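Local coordinates for protein nucleocapsid (Crimean-congo hemorrhagic fever virus, PDB 4AKL) that binds single- and double-stranded RNA, probably takes part in packaging the viral genome, and probably also acts as a sequence-non-specific DNA endonuclease, at residues Glu94-Asn99 with Thr306-Tyr311; Phe324-Gln329 with Met353-Lys358; Phe48-Ala53 with Ala57-Ile62. One frame throughout, in Å; residues are numbered along the deposited sequence.

Contact 1: Glu94-Asn99 with Thr306-Tyr311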
ATOM      1  N   GLU A  94     -14.917  13.603  -4.767  1.00 40.50           N
ATOM      2  CA  GLU A  94     -14.689  15.072  -4.881  1.00 42.45           C
ATOM      3  C   GLU A  94     -13.237  15.430  -4.549  1.00 42.09           C
ATOM      4  O   GLU A  94     -12.654  16.318  -5.169  1.00 42.02           O
ATOM      5  CB  GLU A  94     -15.688  15.867  -4.031  1.00 44.54           C
ATOM      6  CG  GLU A  94     -15.687  17.450  -4.182  1.00 49.04           C
ATOM      7  CD  GLU A  94     -15.936  18.016  -5.643  1.00 52.01           C
ATOM      8  OE1 GLU A  94     -16.249  17.265  -6.604  1.00 51.52           O
ATOM      9  OE2 GLU A  94     -15.791  19.250  -5.802  1.00 56.85           O
ATOM     10  N   TRP A  95     -12.627  14.709  -3.614  1.00 41.35           N
ATOM     11  CA  TRP A  95     -11.255  15.044  -3.231  1.00 41.15           C
ATOM     12  C   TRP A  95     -10.288  15.132  -4.465  1.00 41.20           C
ATOM     13  O   TRP A  95      -9.480  16.051  -4.547  1.00 42.26           O
ATOM     14  CB  TRP A  95     -10.747  14.076  -2.193  1.00 40.08           C
ATOM     15  CG  TRP A  95      -9.396  14.454  -1.613  1.00 39.55           C
ATOM     16  CD1 TRP A  95      -9.176  15.142  -0.463  1.00 40.19           C
ATOM     17  CD2 TRP A  95      -8.101  14.151  -2.157  1.00 37.68           C
ATOM     18  NE1 TRP A  95      -7.810  15.302  -0.254  1.00 40.72           N
ATOM     19  CE2 TRP A  95      -7.130  14.694  -1.273  1.00 38.64           C
ATOM     20  CE3 TRP A  95      -7.658  13.476  -3.306  1.00 36.15           C
ATOM     21  CZ2 TRP A  95      -5.742  14.588  -1.508  1.00 37.96           C
ATOM     22  CZ3 TRP A  95      -6.256  13.377  -3.543  1.00 35.14           C
ATOM     23  CH2 TRP A  95      -5.334  13.917  -2.648  1.00 36.09           C
ATOM     24  N   PHE A  96     -10.388  14.187  -5.403  1.00 40.22           N
ATOM     25  CA  PHE A  96      -9.545  14.195  -6.622  1.00 40.33           C
ATOM     26  C   PHE A  96      -9.760  15.435  -7.483  1.00 42.19           C
ATOM     27  O   PHE A  96      -8.818  15.980  -8.033  1.00 42.36           O
ATOM     28  CB  PHE A  96      -9.733  12.863  -7.409  1.00 38.82           C
ATOM     29  CG  PHE A  96      -9.171  11.716  -6.666  1.00 37.33           C
ATOM     30  CD1 PHE A  96      -7.815  11.455  -6.721  1.00 35.54           C
ATOM     31  CD2 PHE A  96      -9.987  10.930  -5.839  1.00 35.85           C
ATOM     32  CE1 PHE A  96      -7.257  10.398  -5.993  1.00 34.82           C
ATOM     33  CE2 PHE A  96      -9.439   9.883  -5.107  1.00 35.27           C
ATOM     34  CZ  PHE A  96      -8.083   9.615  -5.185  1.00 35.28           C
ATOM     35  N   GLU A  97     -11.002  15.886  -7.548  1.00 44.44           N
ATOM     36  CA  GLU A  97     -11.366  17.108  -8.253  1.00 47.13           C
ATOM     37  C   GLU A  97     -10.740  18.357  -7.610  1.00 48.69           C
ATOM     38  O   GLU A  97     -10.292  19.262  -8.313  1.00 49.68           O
ATOM     39  CB  GLU A  97     -12.892  17.254  -8.268  1.00 48.49           C
ATOM     40  CG  GLU A  97     -13.435  17.739  -9.599  1.00 52.29           C
ATOM     41  CD  GLU A  97     -13.350  16.664 -10.638  1.00 53.95           C
ATOM     42  OE1 GLU A  97     -14.117  15.662 -10.515  1.00 55.45           O
ATOM     43  OE2 GLU A  97     -12.518  16.816 -11.580  1.00 56.93           O
ATOM     44  N   LYS A  98     -10.725  18.402  -6.279  1.00 49.23           N
ATOM     45  CA  LYS A  98     -10.127  19.554  -5.522  1.00 51.09           C
ATOM     46  C   LYS A  98      -8.595  19.481  -5.349  1.00 50.56           C
ATOM     47  O   LYS A  98      -7.990  20.475  -4.958  1.00 51.84           O
ATOM     48  CB  LYS A  98     -10.756  19.679  -4.115  1.00 51.98           C
ATOM     49  CG  LYS A  98     -12.229  20.035  -4.125  1.00 54.27           C
ATOM     50  CD  LYS A  98     -12.980  19.557  -2.843  1.00 56.28           C
ATOM     51  CE  LYS A  98     -12.524  20.291  -1.590  1.00 59.02           C
ATOM     52  NZ  LYS A  98     -13.454  20.050  -0.435  1.00 60.09           N
ATOM     53  N   ASN A  99      -7.978  18.319  -5.621  1.00 49.04           N
ATOM     54  CA  ASN A  99      -6.518  18.097  -5.336  1.00 48.94           C
ATOM     55  C   ASN A  99      -5.683  17.619  -6.504  1.00 48.34           C
ATOM     56  O   ASN A  99      -4.565  17.110  -6.325  1.00 47.71           O
ATOM     57  CB  ASN A  99      -6.354  17.133  -4.172  1.00 48.00           C
ATOM     58  CG  ASN A  99      -6.693  17.763  -2.871  1.00 49.43           C
ATOM     59  OD1 ASN A  99      -5.879  18.516  -2.309  1.00 52.78           O
ATOM     60  ND2 ASN A  99      -7.883  17.490  -2.373  1.00 45.47           N
ATOM     61  N   THR A 306      -5.210   0.547  -0.291  1.00 28.09           N
ATOM     62  CA  THR A 306      -6.324  -0.111  -0.931  1.00 27.22           C
ATOM     63  C   THR A 306      -7.504   0.809  -1.138  1.00 28.01           C
ATOM     64  O   THR A 306      -8.059   0.870  -2.218  1.00 27.65           O
ATOM     65  CB  THR A 306      -6.727  -1.392  -0.140  1.00 28.00           C
ATOM     66  OG1 THR A 306      -5.639  -2.307  -0.195  1.00 26.40           O
ATOM     67  CG2 THR A 306      -8.002  -2.110  -0.696  1.00 24.44           C
ATOM     68  N   VAL A 307      -7.879   1.541  -0.120  1.00 28.73           N
ATOM     69  CA  VAL A 307      -9.010   2.376  -0.263  1.00 29.14           C
ATOM     70  C   VAL A 307      -8.700   3.613  -1.141  1.00 29.04           C
ATOM     71  O   VAL A 307      -9.519   3.995  -1.976  1.00 28.93           O
ATOM     72  CB  VAL A 307      -9.645   2.723   1.115  1.00 30.40           C
ATOM     73  CG1 VAL A 307      -8.783   3.679   1.900  1.00 30.83           C
ATOM     74  CG2 VAL A 307     -11.068   3.311   0.883  1.00 31.82           C
ATOM     75  N   PHE A 308      -7.513   4.195  -0.974  1.00 29.11           N
ATOM     76  CA  PHE A 308      -7.134   5.366  -1.759  1.00 28.92           C
ATOM     77  C   PHE A 308      -7.086   5.061  -3.239  1.00 27.92           C
ATOM     78  O   PHE A 308      -7.675   5.791  -4.074  1.00 26.92           O
ATOM     79  CB  PHE A 308      -5.795   5.942  -1.281  1.00 28.83           C
ATOM     80  CG  PHE A 308      -5.350   7.154  -2.040  1.00 29.74           C
ATOM     81  CD1 PHE A 308      -6.083   8.340  -1.986  1.00 32.09           C
ATOM     82  CD2 PHE A 308      -4.238   7.116  -2.840  1.00 29.88           C
ATOM     83  CE1 PHE A 308      -5.701   9.436  -2.670  1.00 32.31           C
ATOM     84  CE2 PHE A 308      -3.840   8.185  -3.534  1.00 31.23           C
ATOM     85  CZ  PHE A 308      -4.554   9.379  -3.466  1.00 32.42           C
ATOM     86  N   SER A 309      -6.346   3.992  -3.570  1.00 27.21           N
ATOM     87  CA  SER A 309      -6.200   3.580  -4.936  1.00 26.17           C
ATOM     88  C   SER A 309      -7.570   3.211  -5.468  1.00 25.87           C
ATOM     89  O   SER A 309      -7.896   3.556  -6.569  1.00 25.79           O
ATOM     90  CB  SER A 309      -5.185   2.421  -5.075  1.00 26.24           C
ATOM     91  OG  SER A 309      -3.828   2.854  -5.110  1.00 26.46           O
ATOM     92  N   SER A 310      -8.403   2.549  -4.681  1.00 25.63           N
ATOM     93  CA  SER A 310      -9.714   2.225  -5.195  1.00 26.30           C
ATOM     94  C   SER A 310     -10.568   3.456  -5.585  1.00 26.68           C
ATOM     95  O   SER A 310     -11.282   3.410  -6.605  1.00 25.61           O
ATOM     96  CB  SER A 310     -10.461   1.258  -4.252  1.00 26.39           C
ATOM     97  OG  SER A 310      -9.806  -0.058  -4.295  1.00 25.51           O
ATOM     98  N   TYR A 311     -10.476   4.533  -4.793  1.00 27.07           N
ATOM     99  CA  TYR A 311     -11.211   5.759  -5.068  1.00 27.49           C
ATOM    100  C   TYR A 311     -10.589   6.507  -6.274  1.00 27.84           C
ATOM    101  O   TYR A 311     -11.321   7.124  -7.089  1.00 27.71           O
ATOM    102  CB  TYR A 311     -11.298   6.652  -3.813  1.00 28.83           C
ATOM    103  CG  TYR A 311     -12.597   6.443  -3.075  1.00 28.78           C
ATOM    104  CD1 TYR A 311     -13.738   7.075  -3.483  1.00 29.38           C
ATOM    105  CD2 TYR A 311     -12.688   5.577  -1.996  1.00 28.87           C
ATOM    106  CE1 TYR A 311     -14.956   6.881  -2.821  1.00 30.12           C
ATOM    107  CE2 TYR A 311     -13.886   5.370  -1.335  1.00 28.26           C
ATOM    108  CZ  TYR A 311     -15.014   6.020  -1.753  1.00 29.45           C
ATOM    109  OH  TYR A 311     -16.179   5.782  -1.117  1.00 30.90           O
TER

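Contact 2: Phe324-Gln329 with Met353-Lys358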
ATOM      1  N   PHE A 324     -22.224   5.148  -8.795  1.00 36.24           N
ATOM      2  CA  PHE A 324     -21.429   4.263  -7.896  1.00 35.06           C
ATOM      3  C   PHE A 324     -22.114   2.963  -7.534  1.00 35.21           C
ATOM      4  O   PHE A 324     -21.464   1.934  -7.524  1.00 34.14           O
ATOM      5  CB  PHE A 324     -21.022   4.997  -6.607  1.00 35.33           C
ATOM      6  CG  PHE A 324     -20.414   4.101  -5.588  1.00 34.71           C
ATOM      7  CD1 PHE A 324     -19.071   3.752  -5.664  1.00 34.92           C
ATOM      8  CD2 PHE A 324     -21.178   3.565  -4.574  1.00 35.10           C
ATOM      9  CE1 PHE A 324     -18.511   2.895  -4.721  1.00 33.59           C
ATOM     10  CE2 PHE A 324     -20.610   2.715  -3.634  1.00 34.77           C
ATOM     11  CZ  PHE A 324     -19.307   2.397  -3.710  1.00 34.50           C
ATOM     12  N   PRO A 325     -23.444   2.989  -7.254  1.00 35.96           N
ATOM     13  CA  PRO A 325     -24.079   1.727  -6.865  1.00 36.35           C
ATOM     14  C   PRO A 325     -23.983   0.579  -7.908  1.00 35.22           C
ATOM     15  O   PRO A 325     -24.001  -0.604  -7.526  1.00 34.78           O
ATOM     16  CB  PRO A 325     -25.541   2.130  -6.649  1.00 37.80           C
ATOM     17  CG  PRO A 325     -25.472   3.613  -6.373  1.00 38.88           C
ATOM     18  CD  PRO A 325     -24.426   4.080  -7.299  1.00 37.29           C
ATOM     19  N   THR A 326     -23.858   0.929  -9.179  1.00 34.80           N
ATOM     20  CA  THR A 326     -23.609  -0.061 -10.267  1.00 33.77           C
ATOM     21  C   THR A 326     -22.169  -0.630 -10.248  1.00 32.69           C
ATOM     22  O   THR A 326     -21.916  -1.819 -10.660  1.00 31.39           O
ATOM     23  CB  THR A 326     -23.947   0.549 -11.649  1.00 34.58           C
ATOM     24  OG1 THR A 326     -22.937   1.486 -12.021  1.00 33.53           O
ATOM     25  CG2 THR A 326     -25.334   1.263 -11.628  1.00 35.90           C
ATOM     26  N   VAL A 327     -21.195   0.175  -9.777  1.00 31.90           N
ATOM     27  CA  VAL A 327     -19.829  -0.349  -9.630  1.00 30.59           C
ATOM     28  C   VAL A 327     -19.845  -1.376  -8.502  1.00 30.36           C
ATOM     29  O   VAL A 327     -19.316  -2.471  -8.610  1.00 28.63           O
ATOM     30  CB  VAL A 327     -18.795   0.746  -9.300  1.00 30.50           C
ATOM     31  CG1 VAL A 327     -17.441   0.134  -9.098  1.00 27.41           C
ATOM     32  CG2 VAL A 327     -18.740   1.806 -10.417  1.00 29.67           C
ATOM     33  N   SER A 328     -20.479  -0.974  -7.412  1.00 31.38           N
ATOM     34  CA  SER A 328     -20.686  -1.815  -6.262  1.00 31.51           C
ATOM     35  C   SER A 328     -21.389  -3.113  -6.651  1.00 31.21           C
ATOM     36  O   SER A 328     -20.994  -4.192  -6.247  1.00 31.04           O
ATOM     37  CB  SER A 328     -21.461  -1.041  -5.197  1.00 32.21           C
ATOM     38  OG  SER A 328     -21.897  -1.879  -4.141  1.00 33.36           O
ATOM     39  N   GLN A 329     -22.420  -3.012  -7.462  1.00 32.40           N
ATOM     40  CA  GLN A 329     -23.159  -4.204  -7.861  1.00 32.26           C
ATOM     41  C   GLN A 329     -22.267  -5.134  -8.698  1.00 31.50           C
ATOM     42  O   GLN A 329     -22.237  -6.362  -8.478  1.00 30.69           O
ATOM     43  CB  GLN A 329     -24.396  -3.849  -8.644  1.00 33.71           C
ATOM     44  CG  GLN A 329     -25.389  -5.026  -8.733  1.00 34.11           C
ATOM     45  CD  GLN A 329     -26.114  -5.193  -7.435  1.00 35.51           C
ATOM     46  OE1 GLN A 329     -26.522  -4.197  -6.810  1.00 37.65           O
ATOM     47  NE2 GLN A 329     -26.274  -6.424  -7.002  1.00 36.49           N
ATOM     48  N   MET A 353     -22.823   0.895 -19.193  1.00 34.59           N
ATOM     49  CA  MET A 353     -22.326   1.969 -18.340  1.00 34.38           C
ATOM     50  C   MET A 353     -21.040   2.508 -18.920  1.00 33.86           C
ATOM     51  O   MET A 353     -20.111   1.704 -19.200  1.00 32.70           O
ATOM     52  CB  MET A 353     -21.999   1.429 -16.946  1.00 33.42           C
ATOM     53  CG  MET A 353     -23.167   0.809 -16.184  1.00 34.64           C
ATOM     54  SD  MET A 353     -24.619   1.819 -16.016  1.00 38.69           S
ATOM     55  CE  MET A 353     -23.949   3.286 -15.198  1.00 33.46           C
ATOM     56  N   LYS A 354     -20.959   3.840 -19.110  1.00 34.59           N
ATOM     57  CA  LYS A 354     -19.741   4.452 -19.679  1.00 34.42           C
ATOM     58  C   LYS A 354     -18.487   4.196 -18.846  1.00 32.91           C
ATOM     59  O   LYS A 354     -17.377   4.122 -19.387  1.00 32.33           O
ATOM     60  CB  LYS A 354     -19.939   5.964 -19.870  1.00 36.05           C
ATOM     61  CG  LYS A 354     -20.713   6.317 -21.105  1.00 38.02           C
ATOM     62  CD  LYS A 354     -20.922   7.819 -21.194  1.00 41.00           C
ATOM     63  CE  LYS A 354     -21.818   8.223 -22.379  1.00 43.37           C
ATOM     64  NZ  LYS A 354     -22.478   9.546 -22.174  1.00 45.91           N
ATOM     65  N   TRP A 355     -18.640   4.028 -17.521  1.00 32.15           N
ATOM     66  CA  TRP A 355     -17.478   3.779 -16.693  1.00 30.84           C
ATOM     67  C   TRP A 355     -16.771   2.467 -17.000  1.00 29.83           C
ATOM     68  O   TRP A 355     -15.610   2.309 -16.613  1.00 29.77           O
ATOM     69  CB  TRP A 355     -17.805   3.865 -15.172  1.00 30.89           C
ATOM     70  CG  TRP A 355     -18.736   2.807 -14.596  1.00 30.15           C
ATOM     71  CD1 TRP A 355     -20.034   2.996 -14.273  1.00 30.60           C
ATOM     72  CD2 TRP A 355     -18.426   1.423 -14.239  1.00 28.31           C
ATOM     73  NE1 TRP A 355     -20.557   1.849 -13.774  1.00 31.68           N
ATOM     74  CE2 TRP A 355     -19.601   0.866 -13.736  1.00 28.25           C
ATOM     75  CE3 TRP A 355     -17.290   0.622 -14.326  1.00 26.48           C
ATOM     76  CZ2 TRP A 355     -19.699  -0.471 -13.321  1.00 27.07           C
ATOM     77  CZ3 TRP A 355     -17.362  -0.711 -13.876  1.00 27.09           C
ATOM     78  CH2 TRP A 355     -18.580  -1.243 -13.378  1.00 28.42           C
ATOM     79  N   GLY A 356     -17.450   1.526 -17.698  1.00 30.21           N
ATOM     80  CA  GLY A 356     -16.889   0.216 -17.952  1.00 28.88           C
ATOM     81  C   GLY A 356     -15.600   0.310 -18.731  1.00 28.06           C
ATOM     82  O   GLY A 356     -14.554  -0.134 -18.301  1.00 25.81           O
ATOM     83  N   LYS A 357     -15.702   0.912 -19.896  1.00 29.02           N
ATOM     84  CA  LYS A 357     -14.576   0.994 -20.797  1.00 29.09           C
ATOM     85  C   LYS A 357     -13.519   1.874 -20.218  1.00 28.66           C
ATOM     86  O   LYS A 357     -12.315   1.594 -20.432  1.00 28.36           O
ATOM     87  CB  LYS A 357     -15.003   1.493 -22.200  1.00 30.74           C
ATOM     88  CG  LYS A 357     -15.544   0.336 -23.080  1.00 32.04           C
ATOM     89  CD  LYS A 357     -16.061   0.800 -24.426  1.00 34.59           C
ATOM     90  CE  LYS A 357     -16.752  -0.353 -25.169  1.00 34.99           C
ATOM     91  NZ  LYS A 357     -18.164  -0.517 -24.791  1.00 33.37           N
ATOM     92  N   LYS A 358     -13.928   2.920 -19.493  1.00 28.77           N
ATOM     93  CA  LYS A 358     -12.950   3.822 -18.874  1.00 29.34           C
ATOM     94  C   LYS A 358     -12.169   3.095 -17.795  1.00 27.86           C
ATOM     95  O   LYS A 358     -11.018   3.342 -17.672  1.00 27.55           O
ATOM     96  CB  LYS A 358     -13.599   5.112 -18.337  1.00 30.11           C
ATOM     97  CG  LYS A 358     -14.189   5.961 -19.417  1.00 34.43           C
ATOM     98  CD  LYS A 358     -14.919   7.130 -18.806  1.00 39.02           C
ATOM     99  CE  LYS A 358     -15.686   7.930 -19.826  1.00 42.38           C
ATOM    100  NZ  LYS A 358     -16.974   8.446 -19.194  1.00 45.28           N
TER

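Contact 3: Phe48-Ala53 with Ala57-Ile62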
ATOM      1  N   PHE A  48      -6.680 -31.407  -3.195  1.00 45.38           N
ATOM      2  CA  PHE A  48      -6.836 -32.664  -3.895  1.00 47.64           C
ATOM      3  C   PHE A  48      -7.372 -32.430  -5.290  1.00 46.74           C
ATOM      4  O   PHE A  48      -6.931 -33.071  -6.206  1.00 46.97           O
ATOM      5  CB  PHE A  48      -7.758 -33.634  -3.129  1.00 49.51           C
ATOM      6  CG  PHE A  48      -7.329 -33.854  -1.736  1.00 52.79           C
ATOM      7  CD1 PHE A  48      -6.063 -34.340  -1.472  1.00 54.80           C
ATOM      8  CD2 PHE A  48      -8.177 -33.533  -0.664  1.00 54.96           C
ATOM      9  CE1 PHE A  48      -5.641 -34.532  -0.170  1.00 57.58           C
ATOM     10  CE2 PHE A  48      -7.766 -33.719   0.644  1.00 56.89           C
ATOM     11  CZ  PHE A  48      -6.489 -34.222   0.902  1.00 58.11           C
ATOM     12  N   GLN A  49      -8.325 -31.508  -5.420  1.00 45.47           N
ATOM     13  CA  GLN A  49      -8.828 -31.099  -6.728  1.00 45.01           C
ATOM     14  C   GLN A  49      -7.693 -30.569  -7.587  1.00 43.89           C
ATOM     15  O   GLN A  49      -7.537 -30.971  -8.756  1.00 43.55           O
ATOM     16  CB  GLN A  49      -9.902 -30.016  -6.618  1.00 44.00           C
ATOM     17  CG  GLN A  49     -11.261 -30.451  -6.003  1.00 45.61           C
ATOM     18  CD  GLN A  49     -12.240 -29.279  -5.973  1.00 45.44           C
ATOM     19  OE1 GLN A  49     -12.112 -28.315  -6.764  1.00 46.15           O
ATOM     20  NE2 GLN A  49     -13.183 -29.328  -5.071  1.00 46.29           N
ATOM     21  N   MET A  50      -6.898 -29.678  -6.995  1.00 42.66           N
ATOM     22  CA  MET A  50      -5.766 -29.067  -7.686  1.00 42.08           C
ATOM     23  C   MET A  50      -4.823 -30.138  -8.172  1.00 43.75           C
ATOM     24  O   MET A  50      -4.453 -30.133  -9.339  1.00 43.92           O
ATOM     25  CB  MET A  50      -5.019 -28.047  -6.787  1.00 41.23           C
ATOM     26  CG  MET A  50      -4.072 -27.160  -7.516  1.00 40.70           C
ATOM     27  SD  MET A  50      -4.869 -26.137  -8.836  1.00 40.25           S
ATOM     28  CE  MET A  50      -5.342 -24.717  -7.906  1.00 37.63           C
ATOM     29  N   ALA A  51      -4.475 -31.079  -7.284  1.00 45.05           N
ATOM     30  CA  ALA A  51      -3.578 -32.162  -7.596  1.00 47.13           C
ATOM     31  C   ALA A  51      -4.098 -33.105  -8.716  1.00 48.99           C
ATOM     32  O   ALA A  51      -3.305 -33.697  -9.445  1.00 49.97           O
ATOM     33  CB  ALA A  51      -3.289 -32.971  -6.312  1.00 47.94           C
ATOM     34  N   GLY A  52      -5.422 -33.266  -8.820  1.00 50.01           N
ATOM     35  CA  GLY A  52      -6.042 -34.101  -9.878  1.00 52.36           C
ATOM     36  C   GLY A  52      -6.342 -33.338 -11.175  1.00 52.45           C
ATOM     37  O   GLY A  52      -6.789 -33.914 -12.141  1.00 53.40           O
ATOM     38  N   ALA A  53      -6.094 -32.039 -11.187  1.00 51.82           N
ATOM     39  CA  ALA A  53      -6.382 -31.203 -12.354  1.00 52.54           C
ATOM     40  C   ALA A  53      -5.156 -31.137 -13.294  1.00 54.17           C
ATOM     41  O   ALA A  53      -4.036 -30.865 -12.830  1.00 54.17           O
ATOM     42  CB  ALA A  53      -6.780 -29.793 -11.902  1.00 49.77           C
ATOM     43  N   ALA A  57      -6.883 -23.938 -17.093  1.00 53.82           N
ATOM     44  CA  ALA A  57      -8.194 -23.337 -16.817  1.00 52.55           C
ATOM     45  C   ALA A  57      -8.904 -24.020 -15.610  1.00 52.08           C
ATOM     46  O   ALA A  57      -9.429 -23.345 -14.721  1.00 50.97           O
ATOM     47  CB  ALA A  57      -9.049 -23.380 -18.047  1.00 53.26           C
ATOM     48  N   GLN A  58      -8.903 -25.343 -15.591  1.00 52.89           N
ATOM     49  CA  GLN A  58      -9.428 -26.101 -14.455  1.00 52.96           C
ATOM     50  C   GLN A  58      -8.747 -25.611 -13.115  1.00 51.19           C
ATOM     51  O   GLN A  58      -9.415 -25.374 -12.101  1.00 50.26           O
ATOM     52  CB  GLN A  58      -9.204 -27.587 -14.688  1.00 55.15           C
ATOM     53  CG  GLN A  58     -10.194 -28.518 -13.995  1.00 56.92           C
ATOM     54  CD  GLN A  58      -9.824 -29.998 -14.138  1.00 60.19           C
ATOM     55  OE1 GLN A  58      -8.877 -30.368 -14.877  1.00 62.13           O
ATOM     56  NE2 GLN A  58     -10.562 -30.855 -13.428  1.00 61.20           N
ATOM     57  N   LYS A  59      -7.426 -25.452 -13.169  1.00 50.15           N
ATOM     58  CA  LYS A  59      -6.611 -25.029 -12.051  1.00 48.98           C
ATOM     59  C   LYS A  59      -6.918 -23.595 -11.604  1.00 46.78           C
ATOM     60  O   LYS A  59      -7.008 -23.350 -10.410  1.00 45.61           O
ATOM     61  CB  LYS A  59      -5.107 -25.162 -12.392  1.00 49.42           C
ATOM     62  CG  LYS A  59      -4.569 -26.629 -12.525  1.00 51.98           C
ATOM     63  CD  LYS A  59      -3.028 -26.610 -12.702  1.00 53.28           C
ATOM     64  CE  LYS A  59      -2.381 -28.035 -12.728  1.00 56.35           C
ATOM     65  NZ  LYS A  59      -0.841 -28.038 -12.608  1.00 57.00           N
ATOM     66  N   ASP A  60      -7.069 -22.667 -12.548  1.00 45.73           N
ATOM     67  CA  ASP A  60      -7.420 -21.270 -12.182  1.00 44.52           C
ATOM     68  C   ASP A  60      -8.784 -21.266 -11.500  1.00 43.91           C
ATOM     69  O   ASP A  60      -8.983 -20.595 -10.531  1.00 42.97           O
ATOM     70  CB  ASP A  60      -7.532 -20.350 -13.399  1.00 44.50           C
ATOM     71  CG  ASP A  60      -6.223 -20.171 -14.141  1.00 46.07           C
ATOM     72  OD1 ASP A  60      -5.192 -19.957 -13.501  1.00 46.68           O
ATOM     73  OD2 ASP A  60      -6.250 -20.240 -15.396  1.00 50.34           O
ATOM     74  N   SER A  61      -9.704 -22.038 -12.046  1.00 43.97           N
ATOM     75  CA  SER A  61     -11.033 -22.184 -11.506  1.00 44.08           C
ATOM     76  C   SER A  61     -11.028 -22.754 -10.059  1.00 43.35           C
ATOM     77  O   SER A  61     -11.758 -22.253  -9.179  1.00 42.14           O
ATOM     78  CB  SER A  61     -11.844 -23.078 -12.454  1.00 45.76           C
ATOM     79  OG  SER A  61     -13.115 -23.396 -11.914  1.00 47.60           O
ATOM     80  N   ILE A  62     -10.205 -23.786  -9.828  1.00 43.08           N
ATOM     81  CA  ILE A  62     -10.069 -24.384  -8.487  1.00 42.82           C
ATOM     82  C   ILE A  62      -9.544 -23.325  -7.500  1.00 41.28           C
ATOM     83  O   ILE A  62     -10.105 -23.116  -6.400  1.00 40.47           O
ATOM     84  CB  ILE A  62      -9.154 -25.621  -8.484  1.00 43.83           C
ATOM     85  CG1 ILE A  62      -9.791 -26.759  -9.307  1.00 45.51           C
ATOM     86  CG2 ILE A  62      -8.889 -26.083  -7.051  1.00 42.76           C
ATOM     87  CD1 ILE A  62      -8.763 -27.803  -9.929  1.00 46.08           C
TER

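Contact 1: Glu94-Asn99 with Thr306-Tyr311
Phe96 and Phe308 form the tight part of this helix-helix contact, where CZ of Phe96 approaches CE1 of Phe308 obliquely, at 3.5 Å. The two planes are near parallel, 30° apart, yet they are slid so far that the rings barely overlap, with centroids 5.4 Å from each other. Phe308 gets there by extension: CG stands opposite its backbone N (chi1 -180°), which carries the ring across a gap that the backbones leave wide, the short helix axes staying 11.7 Å apart and inclined at 73°. The neighbouring ring atom of Phe96, CE2, lies 3.9 Å from Tyr311 CB and also meets Tyr311 C.

Trp95 adds a looser touch, its CZ3 sitting at the edge of the Phe308 ring, 4.1 Å from CE1. No hydrogen bond joins the segments, and every touching residue is buried. The opposite flank of residues 94-99 is different: Glu94, Glu97 and Lys98 turn to solvent, while Asn99, just past the helical residues, folds back so that its ND2 donates to Trp95 O (3.1 Å).

Polar ends find partners beyond the pair: Trp95 NE1 bonds Asp136, and Tyr311 OH bonds the carbonyl of Ala83. Trp133 of helix 120-136 meets both Trp95 and Phe308 edge-to-face, so helices 86-98, 120-136 and 306-316 share one aromatic cluster, with helix 385-392 lying against the last of them through Phe392 and Tyr311.

Contact 2: Phe324-Gln329 with Met353-Lys358
The indole of Trp355 is used on a face and at an edge: CG2 of Val327 sits over one face, and the hydroxyl of Thr326 lies at the edge beside the ring nitrogen. Two neighbouring residues of helix 324-336 thus hold Trp355 of helix 355-360, a helix-to-helix contact in this predominantly helical nairovirus nucleocapsid protein. The methyl forms a CH-pi contact, with Val327 CG2 3.8 Å from the centroid of the five-membered ring of Trp355 and 20° off its normal, so the approach is nearly straight down. It comes closest to CE2, where the two rings of the indole fuse, Val327 CG2 lying 3.6 Å from Trp355 CE2. Next to CE2, CZ2 lies against Val327 CA and Thr326 O.

In Val327 the CG1 branch extends away from the backbone N, which leaves CG2 as the branch that faces the indole. Its side chain also touches Leu314 of helix 306-316 and Val319, tying the contact to the preceding helix. The indole and the threonine side chain run past each other in opposite directions, and together the methyl and the hydrogen bond should restrict how the indole can tilt or turn.

At the partly exposed margin Met353, its chain bent at both chi2 and chi3, meets Thr326 tip to tip, with Met353 CE 3.8 Å from Thr326 OG1. That hydroxyl is also bonded to the carbonyl of Thr323, three residues earlier. From the indole, Trp355 NE1 donates to Thr326 OG1 at 3.0 Å with an N-H...O angle of 152°, the oxygen standing 18° out of the ring plane.

Contact 3: Phe48-Ala53 with Ala57-Ile62
A first torsion that swings CG away from the backbone N (chi1 -166°), with further bends at chi2 and chi3, lets Met50 curl its thioether over the second helix, where SD lies 3.7 Å from Lys59 CB. In Ile62, CG1 is anti to the carbonyl carbon (chi1 -66°), and this brings CD1 against Ala53 CB. Ile62 CD1 and Ala53 CB are only 3.4 Å apart, tighter than usual van der Waals contact, and CD1 also nears the carbonyl oxygen of Gln49 at 3.6 Å. The methionine methyl completes the apolar group: CE sits 3.9 Å from Ile62 CG2 and close to Lys59 O.

Longer side chains flank this apolar group. The extended stem of Lys59 passes Ala53, bringing CE within 3.3 Å of Ala53 O, while its amino group bonds the carbonyl of Gly440. Gln49 lays its aliphatic part and its amide end against Ile62. No hydrogen bond spans the two segments, and the contact rests on van der Waals packing of side chains against side chains and backbone.

Met50 also touches Ile436 and Thr439 of helix 425-440, which covers this flank of the pair. The short helix axes run 9.5 Å apart at 171°, almost antiparallel, and only a few residues link them: this is a helical hairpin, closed across its turn by Ala53, Lys59 and Ile62.

Along the chain the three contacts come in series: contact 3 closes before contact 1 opens, and contact 1 closes before contact 2 opens. Contacts 1 and 2 are neighbours, with centres about 16 Å apart and nearest atoms about 5 Å apart; helices 306-316 and 324-336 follow each other in sequence and link them. Contact 3 is remote, its centre about 38 Å from that of contact 1 and about 32 Å from that of contact 2. Ranges differ too: contact 1 joins segments 207 residues apart, contact 2 segments 24 apart. In this predominantly helical protein the longest-range contact thus lies about 14 Å from the chain's centre, the local hairpin of contact 3 about 31 Å out.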